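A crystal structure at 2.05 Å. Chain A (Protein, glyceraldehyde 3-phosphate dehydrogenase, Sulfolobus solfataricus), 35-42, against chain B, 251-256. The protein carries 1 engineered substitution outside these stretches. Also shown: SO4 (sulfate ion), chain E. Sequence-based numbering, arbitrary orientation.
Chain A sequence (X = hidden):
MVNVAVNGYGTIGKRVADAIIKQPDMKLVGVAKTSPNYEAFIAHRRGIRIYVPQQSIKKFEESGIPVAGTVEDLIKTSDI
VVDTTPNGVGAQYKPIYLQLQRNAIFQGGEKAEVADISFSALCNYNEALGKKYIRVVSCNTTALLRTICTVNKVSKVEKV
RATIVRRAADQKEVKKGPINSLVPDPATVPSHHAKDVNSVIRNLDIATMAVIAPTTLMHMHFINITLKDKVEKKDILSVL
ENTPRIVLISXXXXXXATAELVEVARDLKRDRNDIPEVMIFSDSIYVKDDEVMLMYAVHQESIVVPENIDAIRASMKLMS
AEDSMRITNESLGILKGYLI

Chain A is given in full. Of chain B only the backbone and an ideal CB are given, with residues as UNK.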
ATOM      1  N   SER A  35      23.655   1.715  -2.121  1.00 44.69           N
ATOM      2  CA  SER A  35      23.205   2.776  -2.993  1.00 45.29           C
ATOM      3  C   SER A  35      22.330   3.803  -2.284  1.00 45.62           C
ATOM      4  O   SER A  35      21.422   3.460  -1.537  1.00 41.34           O
ATOM      5  CB  SER A  35      22.358   2.208  -4.156  1.00 44.47           C
ATOM      6  OG  SER A  35      22.893   0.971  -4.571  1.00 57.16           O
ATOM      7  N   PRO A  36      22.525   5.077  -2.619  1.00 45.65           N
ATOM      8  CA  PRO A  36      21.770   6.166  -2.035  1.00 41.48           C
ATOM      9  C   PRO A  36      20.466   6.438  -2.757  1.00 42.27           C
ATOM     10  O   PRO A  36      20.214   7.554  -3.224  1.00 41.03           O
ATOM     11  CB  PRO A  36      22.730   7.344  -2.181  1.00 47.64           C
ATOM     12  CG  PRO A  36      23.480   7.058  -3.434  1.00 47.25           C
ATOM     13  CD  PRO A  36      23.628   5.554  -3.492  1.00 47.06           C
ATOM     14  N   ASN A  37      19.593   5.439  -2.813  1.00 36.09           N
ATOM     15  CA  ASN A  37      18.287   5.579  -3.462  1.00 33.78           C
ATOM     16  C   ASN A  37      17.263   6.198  -2.534  1.00 31.05           C
ATOM     17  O   ASN A  37      17.651   6.632  -1.430  1.00 36.14           O
ATOM     18  CB  ASN A  37      17.867   4.206  -3.986  1.00 30.91           C
ATOM     19  CG  ASN A  37      17.286   3.319  -2.915  1.00 37.27           C
ATOM     20  OD1 ASN A  37      17.700   3.371  -1.752  1.00 34.77           O
ATOM     21  ND2 ASN A  37      16.268   2.552  -3.312  1.00 36.31           N
ATOM     22  N   TYR A  38      15.995   6.208  -2.870  1.00 32.19           N
ATOM     23  CA  TYR A  38      14.911   6.776  -2.113  1.00 33.65           C
ATOM     24  C   TYR A  38      14.720   6.127  -0.753  1.00 39.02           C
ATOM     25  O   TYR A  38      14.299   6.844   0.169  1.00 36.27           O
ATOM     26  CB  TYR A  38      13.580   6.832  -2.880  1.00 35.32           C
ATOM     27  CG  TYR A  38      13.073   5.432  -3.223  1.00 34.04           C
ATOM     28  CD1 TYR A  38      13.401   4.799  -4.401  1.00 32.81           C
ATOM     29  CD2 TYR A  38      12.189   4.822  -2.338  1.00 32.26           C
ATOM     30  CE1 TYR A  38      12.899   3.539  -4.700  1.00 34.89           C
ATOM     31  CE2 TYR A  38      11.716   3.548  -2.611  1.00 31.24           C
ATOM     32  CZ  TYR A  38      12.072   2.917  -3.785  1.00 35.90           C
ATOM     33  OH  TYR A  38      11.596   1.659  -4.040  1.00 33.50           O
ATOM     34  N   GLU A  39      15.054   4.841  -0.608  1.00 35.40           N
ATOM     35  CA  GLU A  39      14.997   4.169   0.671  1.00 33.89           C
ATOM     36  C   GLU A  39      16.059   4.746   1.617  1.00 36.95           C
ATOM     37  O   GLU A  39      15.661   5.088   2.728  1.00 37.03           O
ATOM     38  CB  GLU A  39      15.141   2.649   0.599  1.00 30.90           C
ATOM     39  CG  GLU A  39      13.796   1.965   0.270  1.00 30.75           C
ATOM     40  CD  GLU A  39      14.006   0.648  -0.470  1.00 44.46           C
ATOM     41  OE1 GLU A  39      14.950   0.549  -1.286  1.00 38.32           O
ATOM     42  OE2 GLU A  39      13.238  -0.307  -0.233  1.00 36.99           O
ATOM     43  N   ALA A  40      17.301   4.920   1.169  1.00 34.56           N
ATOM     44  CA  ALA A  40      18.308   5.578   1.989  1.00 35.25           C
ATOM     45  C   ALA A  40      17.940   7.020   2.339  1.00 37.34           C
ATOM     46  O   ALA A  40      18.145   7.465   3.473  1.00 36.25           O
ATOM     47  CB  ALA A  40      19.672   5.554   1.297  1.00 35.38           C
ATOM     48  N   PHE A  41      17.406   7.792   1.399  1.00 33.04           N
ATOM     49  CA  PHE A  41      16.972   9.151   1.645  1.00 38.04           C
ATOM     50  C   PHE A  41      16.001   9.189   2.824  1.00 41.26           C
ATOM     51  O   PHE A  41      16.138   9.892   3.826  1.00 33.90           O
ATOM     52  CB  PHE A  41      16.236   9.702   0.403  1.00 33.54           C
ATOM     53  CG  PHE A  41      15.885  11.167   0.536  1.00 35.43           C
ATOM     54  CD1 PHE A  41      16.882  12.122   0.556  1.00 44.22           C
ATOM     55  CD2 PHE A  41      14.575  11.586   0.626  1.00 42.84           C
ATOM     56  CE1 PHE A  41      16.575  13.465   0.674  1.00 48.28           C
ATOM     57  CE2 PHE A  41      14.253  12.920   0.746  1.00 46.84           C
ATOM     58  CZ  PHE A  41      15.263  13.874   0.773  1.00 40.89           C
ATOM     59  N   ILE A  42      14.959   8.367   2.696  1.00 36.28           N
ATOM     60  CA  ILE A  42      13.910   8.280   3.703  1.00 36.38           C
ATOM     61  C   ILE A  42      14.401   7.793   5.046  1.00 36.35           C
ATOM     62  O   ILE A  42      13.944   8.335   6.077  1.00 37.66           O
ATOM     63  CB  ILE A  42      12.696   7.489   3.180  1.00 28.82           C
ATOM     64  CG1 ILE A  42      12.161   8.195   1.949  1.00 30.65           C
ATOM     65  CG2 ILE A  42      11.642   7.375   4.295  1.00 30.97           C
ATOM     66  CD1 ILE A  42      10.950   7.594   1.278  1.00 33.26           C
TER
ATOM     67  N   UNK B 251      15.250  12.737 -10.488  1.00 37.94           N
ATOM     68  CA  UNK B 251      15.925  11.568 -10.991  1.00 46.49           C
ATOM     69  C   UNK B 251      17.166  11.323 -10.127  1.00 46.64           C
ATOM     70  O   UNK B 251      18.121  10.695 -10.568  1.00 50.76           O
ATOM     71  CB  UNK B 251      16.291  11.737 -12.467  1.00 46.49           C
ATOM     72  N   UNK B 252      17.142  11.869  -8.909  1.00 43.92           N
ATOM     73  CA  UNK B 252      18.285  11.703  -8.021  1.00 42.70           C
ATOM     74  C   UNK B 252      18.251  10.404  -7.230  1.00 41.32           C
ATOM     75  O   UNK B 252      19.334   9.853  -6.951  1.00 38.02           O
ATOM     76  CB  UNK B 252      18.359  12.885  -7.052  1.00 42.70           C
ATOM     77  N   UNK B 253      17.075   9.948  -6.806  1.00 37.06           N
ATOM     78  CA  UNK B 253      16.982   8.770  -5.939  1.00 40.82           C
ATOM     79  C   UNK B 253      16.431   7.515  -6.574  1.00 41.70           C
ATOM     80  O   UNK B 253      15.958   6.613  -5.872  1.00 37.31           O
ATOM     81  CB  UNK B 253      16.111   9.110  -4.728  1.00 40.82           C
ATOM     82  N   UNK B 254      16.391   7.443  -7.898  1.00 42.56           N
ATOM     83  CA  UNK B 254      15.933   6.253  -8.621  1.00 40.07           C
ATOM     84  C   UNK B 254      14.531   5.840  -8.248  1.00 37.42           C
ATOM     85  O   UNK B 254      14.203   4.677  -7.950  1.00 36.14           O
ATOM     86  CB  UNK B 254      16.885   5.083  -8.365  1.00 40.07           C
ATOM     87  N   UNK B 255      13.624   6.822  -8.350  1.00 33.76           N
ATOM     88  CA  UNK B 255      12.234   6.566  -8.036  1.00 33.38           C
ATOM     89  C   UNK B 255      11.308   6.985  -9.148  1.00 29.41           C
ATOM     90  O   UNK B 255      10.089   7.093  -8.899  1.00 34.38           O
ATOM     91  CB  UNK B 255      11.845   7.284  -6.742  1.00 33.38           C
ATOM     92  N   UNK B 256      11.788   7.135 -10.369  1.00 31.22           N
ATOM     93  CA  UNK B 256      10.908   7.518 -11.469  1.00 38.13           C
ATOM     94  C   UNK B 256      10.235   6.328 -12.143  1.00 40.25           C
ATOM     95  O   UNK B 256      10.625   5.950 -13.260  1.00 44.47           O
ATOM     96  CB  UNK B 256      11.701   8.309 -12.511  1.00 38.13           C
TER
HETATM   97  S   SO4 E 605      21.710  -1.508  -2.688  1.00 66.17           S
HETATM   98  O1  SO4 E 605      21.910  -0.478  -1.622  1.00 65.29           O
HETATM   99  O2  SO4 E 605      20.394  -1.266  -3.376  1.00 70.85           O
HETATM  100  O3  SO4 E 605      21.696  -2.871  -2.074  1.00 70.65           O
HETATM  101  O4  SO4 E 605      22.814  -1.435  -3.696  1.00 68.27           O

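Chain A offers the start of a helix: A:Pro36 and A:Asn37 lead in, A:Tyr38 opens the first turn, and A:Phe41 lies one turn on. A:Asn37 caps it, OD1 accepting weak bonds from A:Glu39 N at 3.2 Å and A:Ala40 N at 3.3 Å.

At position 251 no atom of the chain A stretch lies within 5.5 Å of the ideal CB, so the contact sets no rule and any polar residue would serve. It is B:Ser251.

At 252 the CB again meets nothing of the stretch within 5.5 Å and points sideways, which suits a long, soluble side chain. B:Lys252 runs out fully extended, all four chi angles t, and its NZ is bonded elsewhere in the structure.

Position 253 is where the backbones come closest, CA to CA 4.2 Å from A:Asn37. Its ideal CB sits 3.4 Å from A:Tyr38 N and 3.8 Å from A:Asn37 C, so a gamma atom in the t well would run into A:Tyr38 N, and the side chain must leave by another well. Beyond lies the exposed flank of the A:Phe41 ring, within reach of a large flat group; Phe, Tyr, Trp or perhaps Met or Leu could be considered. The backbone carbonyl contributes whatever the residue, accepting a weak hydrogen bond from A:Tyr38 N to the O of 253 at 3.0 Å. The residue is B:Tyr253. With chi1 at m, its ring reaches A:Phe41, the centroids 4.5 Å apart and the planes at 34°, an oblique pairing in which A:Phe41 CB also lies over the tyrosine face, 4.2 Å from the centroid. A:Pro36 O meets the ring edge, 3.2 Å from B:Tyr253 CD1, where the polarised ring hydrogens suit a carbonyl.

Position 254 has positive phi and psi (57/53), a left-handed conformation that favours Gly, Asn or Asp. The ideal CB points sideways, 4.6 Å from A:Asn37 CB, with open space to the side, so the backbone, more than the neighbours, sets the choice. B:Asp254 fits that conformation. Its carbonyl takes part in a water bridge: water 1 donates to B:Asp254 O at 3.2 Å and accepts from A:Asn37 ND2, also at 3.2 Å.

At 255 the CB points toward chain A and stops 3.8 Å from A:Tyr38 CD1. That is already van der Waals contact, so a small apolar residue is the simplest choice, though Ser might be tolerated. B:Ala255 places its deposited CB 3.7 Å from A:Tyr38 CD1, packing against the ring with its one methyl.

Position 256 is out of reach, and a charged or polar residue is unconstrained by this stretch. B:Glu256 touches a crystal neighbour instead.

Chain B, residues 251-256: SKYDAE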
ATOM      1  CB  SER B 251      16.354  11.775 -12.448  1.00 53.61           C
ATOM      2  OG  SER B 251      17.217  12.893 -12.566  1.00 56.28           O
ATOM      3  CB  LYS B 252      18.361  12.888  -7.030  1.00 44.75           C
ATOM      4  CG  LYS B 252      19.491  12.777  -6.033  1.00 42.03           C
ATOM      5  CD  LYS B 252      19.717  14.064  -5.251  1.00 59.89           C
ATOM      6  CE  LYS B 252      20.880  13.884  -4.272  1.00 63.27           C
ATOM      7  NZ  LYS B 252      21.142  15.122  -3.485  1.00 58.02           N
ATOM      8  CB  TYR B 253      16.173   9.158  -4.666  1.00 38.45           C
ATOM      9  CG  TYR B 253      16.906  10.276  -3.908  1.00 36.43           C
ATOM     10  CD1 TYR B 253      18.098   9.986  -3.268  1.00 33.61           C
ATOM     11  CD2 TYR B 253      16.394  11.561  -3.843  1.00 38.14           C
ATOM     12  CE1 TYR B 253      18.790  10.983  -2.596  1.00 40.04           C
ATOM     13  CE2 TYR B 253      17.083  12.560  -3.183  1.00 44.17           C
ATOM     14  CZ  TYR B 253      18.277  12.261  -2.554  1.00 45.05           C
ATOM     15  OH  TYR B 253      18.974  13.238  -1.873  1.00 52.62           O
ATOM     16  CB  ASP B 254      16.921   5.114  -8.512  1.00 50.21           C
ATOM     17  CG  ASP B 254      16.703   3.935  -9.437  1.00 58.15           C
ATOM     18  OD1 ASP B 254      15.981   4.038 -10.459  1.00 55.56           O
ATOM     19  OD2 ASP B 254      17.264   2.857  -9.125  1.00 51.51           O
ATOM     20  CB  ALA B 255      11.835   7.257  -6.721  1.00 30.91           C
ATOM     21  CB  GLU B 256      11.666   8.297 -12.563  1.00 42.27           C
ATOM     22  CG  GLU B 256      12.636   9.327 -11.968  1.00 50.72           C
ATOM     23  CD  GLU B 256      13.487   9.891 -13.114  1.00 51.33           C
ATOM     24  OE1 GLU B 256      14.539   9.288 -13.376  1.00 58.85           O
ATOM     25  OE2 GLU B 256      13.043  10.894 -13.692  1.00 38.45           O
TER
HETATM   26  O   HOH W   1      15.547   2.282  -6.376  1.00 49.94           O
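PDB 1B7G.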